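Local coordinates for glutathione S-transferase (PDB 3AY8), which probably joins glutathione to electrophilic substrates, as cytosolic enzymes of its family do, and assembles as a homodimer, at residues 6-9 / 15-18; 30-35 / 43-48. All coordinates share one frame; numbering follows the deposited sequence.

From the N terminus, strand 5-8 runs into contact 1, where helix 13-25 turns back against it and closes the five-residue connection between segments 6-9 and 15-18. The helix then leads to strand 30-33, and contact 2 closes a second loop, of seven residues, by bringing helix 44-49 against segment 30-35. The two closures follow in series, neither nested nor crossing, with centres about 11 Å apart. Their strands are parallel neighbours in one sheet, joined by probable hydrogen bonds between H8 O and V34 N and between L6 N and Q30 O, each 2.8 Å. They tie helix 13-25 to the inner strand 5-8 and helix 44-49 to the edge strand 30-33 of the thioredoxin-like domain.

Contact 1 of 2, residues 6-9 / 15-18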
loop_
_atom_site.group_PDB
_atom_site.type_symbol
_atom_site.label_atom_id
_atom_site.label_comp_id
_atom_site.label_asym_id
_atom_site.label_seq_id
_atom_site.Cartn_x
_atom_site.Cartn_y
_atom_site.Cartn_z
ATOM N N LEU A 6 7.507 4.811 -19.736
ATOM C CA LEU A 6 7.512 5.056 -18.288
ATOM C C LEU A 6 8.022 6.457 -17.986
ATOM O O LEU A 6 9.131 6.811 -18.389
ATOM C CB LEU A 6 8.368 4.015 -17.557
ATOM C CG LEU A 6 8.371 4.091 -16.021
ATOM C CD1 LEU A 6 7.040 3.631 -15.451
ATOM C CD2 LEU A 6 9.499 3.283 -15.425
ATOM N N TYR A 7 7.201 7.256 -17.309
ATOM C CA TYR A 7 7.647 8.544 -16.789
ATOM C C TYR A 7 8.264 8.309 -15.410
ATOM O O TYR A 7 7.580 7.849 -14.485
ATOM C CB TYR A 7 6.497 9.551 -16.738
ATOM C CG TYR A 7 5.974 9.890 -18.126
ATOM C CD1 TYR A 7 6.432 11.028 -18.804
ATOM C CD2 TYR A 7 5.062 9.053 -18.776
ATOM C CE1 TYR A 7 5.972 11.336 -20.088
ATOM C CE2 TYR A 7 4.594 9.350 -20.055
ATOM C CZ TYR A 7 5.060 10.492 -20.702
ATOM O OH TYR A 7 4.606 10.796 -21.959
ATOM N N HIS A 8 9.550 8.639 -15.291
ATOM C CA HIS A 8 10.406 8.083 -14.242
ATOM C C HIS A 8 11.269 9.152 -13.591
ATOM O O HIS A 8 11.847 10.008 -14.276
ATOM C CB HIS A 8 11.284 6.972 -14.853
ATOM C CG HIS A 8 12.247 6.333 -13.896
ATOM N ND1 HIS A 8 13.589 6.170 -14.188
ATOM C CD2 HIS A 8 12.061 5.790 -12.668
ATOM C CE1 HIS A 8 14.186 5.558 -13.177
ATOM N NE2 HIS A 8 13.283 5.320 -12.243
ATOM N N PHE A 9 11.362 9.104 -12.267
ATOM C CA PHE A 9 12.291 9.961 -11.529
ATOM C C PHE A 9 13.269 9.046 -10.791
ATOM O O PHE A 9 12.888 8.443 -9.784
ATOM C CB PHE A 9 11.513 10.865 -10.550
ATOM C CG PHE A 9 12.376 11.847 -9.767
ATOM C CD1 PHE A 9 13.491 12.458 -10.343
ATOM C CD2 PHE A 9 12.041 12.179 -8.456
ATOM C CE1 PHE A 9 14.263 13.384 -9.620
ATOM C CE2 PHE A 9 12.798 13.100 -7.724
ATOM C CZ PHE A 9 13.913 13.705 -8.310
ATOM N N SER A 15 9.319 4.861 -8.125
ATOM C CA SER A 15 9.633 4.970 -9.553
ATOM C C SER A 15 10.673 3.923 -9.946
ATOM O O SER A 15 10.521 3.250 -10.963
ATOM C CB SER A 15 10.086 6.394 -9.920
ATOM O OG SER A 15 9.889 6.640 -11.300
ATOM N N ARG A 16 11.694 3.740 -9.106
ATOM C CA ARG A 16 12.715 2.728 -9.366
ATOM C C ARG A 16 12.154 1.305 -9.324
ATOM O O ARG A 16 12.579 0.451 -10.097
ATOM C CB ARG A 16 13.915 2.893 -8.422
ATOM C CG ARG A 16 14.942 3.926 -8.929
ATOM C CD ARG A 16 16.152 4.046 -7.995
ATOM N NE ARG A 16 15.889 4.906 -6.832
ATOM C CZ ARG A 16 15.646 4.453 -5.600
ATOM N NH1 ARG A 16 15.404 5.303 -4.607
ATOM N NH2 ARG A 16 15.659 3.149 -5.355
ATOM N N GLY A 17 11.175 1.071 -8.445
ATOM C CA GLY A 17 10.522 -0.240 -8.337
ATOM C C GLY A 17 9.741 -0.618 -9.586
ATOM O O GLY A 17 9.728 -1.783 -9.999
ATOM N N ALA A 18 9.079 0.364 -10.180
ATOM C CA ALA A 18 8.367 0.155 -11.448
ATOM C C ALA A 18 9.342 -0.177 -12.585
ATOM O O ALA A 18 9.087 -1.099 -13.375
ATOM C CB ALA A 18 7.525 1.385 -11.796
#
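S15 OG meets the backbone of F9 where helix 13-25 packs on strand 5-8, the first strand-helix pair of the beta-alpha-beta unit in the thioredoxin-like domain. The bond from F9 N to S15 OG measures 3.0 Å with an N-H...O angle of 157°, although the position of the hydroxyl is less certain because the model crowds it against the H8 ring. The hydroxyl faces the strand because OG stands anti to the serine's own nitrogen (chi1 -157°), and S15 CB rests 3.5 Å from F9 O.

H8 fills the space beside this serine: its imidazole lies edge-on to the helix, with R16 N at that edge, in the ring plane. With the imidazole replaced by the methyl of an alanine, a gap would probably open between the strand and the backbone at R16, and L19, I31 and I33 would lose the ring they touch. One turn further on, the packing is purely apolar, L6 CD1 approaching A18 CB to 4.3 Å.

In the second shell, S15 N is hydrogen-bonded to S12 OG, V55 and P56 lie against the serine side chain, and L19 touches both L6 and H8. R16 bends at its third torsion (chi3 -81°), and the buried guanidinium is gripped by several acceptors: NE bonds to P10 O, NH1 to V11 O and S169 OG, and NH2 to N199 OD1 and A165 O.

Contact 2 of 2, residues 30-35 / 43-48; sequences QIEIVN and QESFLK
V34 and F46 form the tight half of this contact, a CH-pi arrangement in which V34 CG1 sits over one face of the phenyl ring. The methyl carbon V34 CG1 is 4.0 Å from the centroid of the F46 ring and 18° off its normal, displaced toward the rim, where V34 CG1 comes within 3.8 Å of F46 CE1. The second branch works too: V34 CG2 lies 4.1 Å from F46 CD2, on the side of the ring near its attachment. Both methyls lie on the same side of the ring, CG1 over the CD1-CE1 edge and CG2 nearer CD2 and CG. In F46, CG lies anti to the backbone N (chi1 175°), which directs the phenyl group from the helix to the end of the strand. Both residues are buried.

The polar half is looser and lies at the more exposed side. E32 bends at its second torsion, holding its carboxylate toward the start of the helix. In the one conformer given of the two modelled, E32 OE1 is 3.5 Å from S45 OG, while E32 OE2 and Q43 NE2 are 4.0 Å apart. The carboxylate and amide planes are turned 62° apart. The second conformer is consistent with a weakly held side chain, and the ion pair of E32 with K5 is long and weak. Q43, at the N-cap position, engages the helix through its backbone, Q43 O accepting hydrogen bonds from both F46 N and L47 N.

Helix 44-49 covers the edge strand of the thioredoxin-like N-terminal domain on the face away from helix 13-25, beside Y7 of strand 5-8, which touches E32 and V34, and V55, which touches F46. On the opposite face, I31 of the same edge strand meets L19 and R23 of helix 13-25.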
loop_
_atom_site.group_PDB
_atom_site.type_symbol
_atom_site.label_atom_id
_atom_site.label_comp_id
_atom_site.label_asym_id
_atom_site.label_seq_id
_atom_site.Cartn_x
_atom_site.Cartn_y
_atom_site.Cartn_z
ATOM N N GLN A 30 10.361 2.879 -23.324
ATOM C CA GLN A 30 10.853 4.250 -23.394
ATOM C C GLN A 30 10.816 4.834 -21.993
ATOM O O GLN A 30 9.834 4.645 -21.261
ATOM C CB GLN A 30 9.975 5.111 -24.299
ATOM C CG GLN A 30 10.266 5.016 -25.785
ATOM C CD GLN A 30 9.535 6.091 -26.588
ATOM O OE1 GLN A 30 9.460 7.256 -26.181
ATOM N NE2 GLN A 30 8.992 5.702 -27.730
ATOM N N ILE A 31 11.876 5.536 -21.623
ATOM C CA ILE A 31 11.969 6.118 -20.304
ATOM C C ILE A 31 12.092 7.617 -20.453
ATOM O O ILE A 31 13.083 8.123 -20.998
ATOM C CB ILE A 31 13.172 5.567 -19.501
ATOM C CG1 ILE A 31 13.047 4.048 -19.308
ATOM C CG2 ILE A 31 13.297 6.295 -18.140
ATOM C CD1 ILE A 31 14.273 3.405 -18.734
ATOM N N GLU A 32 11.061 8.316 -20.010
ATOM C CA GLU A 32 11.078 9.768 -19.967
ATOM C C GLU A 32 11.430 10.205 -18.550
ATOM O O GLU A 32 10.654 9.974 -17.626
ATOM C CB GLU A 32 9.712 10.319 -20.364
ATOM C CG GLU A 32 9.634 11.832 -20.352
ATOM C CD GLU A 32 9.844 12.429 -21.720
ATOM O OE1 GLU A 32 8.894 12.397 -22.532
ATOM O OE2 GLU A 32 10.956 12.931 -21.982
ATOM N N ILE A 33 12.601 10.821 -18.387
ATOM C CA ILE A 33 13.059 11.285 -17.089
ATOM C C ILE A 33 12.274 12.532 -16.692
ATOM O O ILE A 33 12.166 13.485 -17.467
ATOM C CB ILE A 33 14.592 11.553 -17.064
ATOM C CG1 ILE A 33 15.389 10.278 -17.415
ATOM C CG2 ILE A 33 15.027 12.137 -15.717
ATOM C CD1 ILE A 33 15.162 9.077 -16.434
ATOM N N VAL A 34 11.707 12.498 -15.491
ATOM C CA VAL A 34 10.896 13.591 -14.966
ATOM C C VAL A 34 11.573 14.057 -13.684
ATOM O O VAL A 34 11.544 13.359 -12.671
ATOM C CB VAL A 34 9.426 13.130 -14.699
ATOM C CG1 VAL A 34 8.575 14.263 -14.126
ATOM C CG2 VAL A 34 8.784 12.595 -15.977
ATOM N N ASN A 35 12.208 15.223 -13.738
ATOM C CA ASN A 35 12.873 15.773 -12.565
ATOM C C ASN A 35 11.864 16.477 -11.659
ATOM O O ASN A 35 11.518 17.640 -11.878
ATOM C CB ASN A 35 14.007 16.721 -12.974
ATOM C CG ASN A 35 14.819 17.210 -11.790
ATOM O OD1 ASN A 35 14.430 17.039 -10.631
ATOM N ND2 ASN A 35 15.959 17.827 -12.075
ATOM N N GLN A 43 8.090 18.946 -18.346
ATOM C CA GLN A 43 7.679 18.943 -19.753
ATOM C C GLN A 43 6.172 18.759 -19.972
ATOM O O GLN A 43 5.486 18.122 -19.161
ATOM C CB GLN A 43 8.476 17.899 -20.539
ATOM C CG GLN A 43 9.986 18.141 -20.521
ATOM C CD GLN A 43 10.723 17.369 -21.600
ATOM O OE1 GLN A 43 10.321 17.367 -22.768
ATOM N NE2 GLN A 43 11.815 16.715 -21.216
ATOM N N GLU A 44 5.682 19.325 -21.080
ATOM C CA GLU A 44 4.264 19.288 -21.462
ATOM C C GLU A 44 3.733 17.867 -21.634
ATOM O O GLU A 44 2.590 17.581 -21.271
ATOM C CB GLU A 44 4.036 20.067 -22.767
ATOM C CG GLU A 44 4.366 21.559 -22.704
ATOM C CD GLU A 44 3.198 22.425 -22.238
ATOM O OE1 GLU A 44 2.131 21.882 -21.868
ATOM O OE2 GLU A 44 3.353 23.666 -22.247
ATOM N N SER A 45 4.567 16.991 -22.198
ATOM C CA SER A 45 4.215 15.584 -22.424
ATOM C C SER A 45 3.817 14.844 -21.139
ATOM O O SER A 45 3.012 13.913 -21.182
ATOM C CB SER A 45 5.359 14.844 -23.133
ATOM O OG SER A 45 6.576 14.952 -22.412
ATOM N N PHE A 46 4.379 15.272 -20.010
ATOM C CA PHE A 46 4.058 14.701 -18.699
ATOM C C PHE A 46 2.841 15.356 -18.039
ATOM O O PHE A 46 1.919 14.659 -17.606
ATOM C CB PHE A 46 5.273 14.782 -17.765
ATOM C CG PHE A 46 4.990 14.331 -16.352
ATOM C CD1 PHE A 46 5.047 15.236 -15.298
ATOM C CD2 PHE A 46 4.667 13.002 -16.078
ATOM C CE1 PHE A 46 4.791 14.827 -13.988
ATOM C CE2 PHE A 46 4.408 12.587 -14.774
ATOM C CZ PHE A 46 4.469 13.502 -13.731
ATOM N N LEU A 47 2.853 16.691 -17.968
ATOM C CA LEU A 47 1.787 17.484 -17.330
ATOM C C LEU A 47 0.408 17.257 -17.965
ATOM O O LEU A 47 -0.622 17.454 -17.315
ATOM C CB LEU A 47 2.141 18.985 -17.344
ATOM C CG LEU A 47 3.477 19.454 -16.742
ATOM C CD1 LEU A 47 3.853 20.830 -17.260
ATOM C CD2 LEU A 47 3.473 19.447 -15.218
ATOM N N LYS A 48 0.412 16.820 -19.224
ATOM C CA LYS A 48 -0.799 16.596 -20.016
ATOM C C LYS A 48 -1.672 15.422 -19.545
ATOM O O LYS A 48 -2.881 15.580 -19.363
ATOM C CB LYS A 48 -0.415 16.393 -21.492
ATOM C CG LYS A 48 -1.590 16.228 -22.454
ATOM C CD LYS A 48 -1.147 15.659 -23.805
ATOM C CE LYS A 48 -0.492 16.717 -24.691
ATOM N NZ LYS A 48 -0.287 16.221 -26.084
#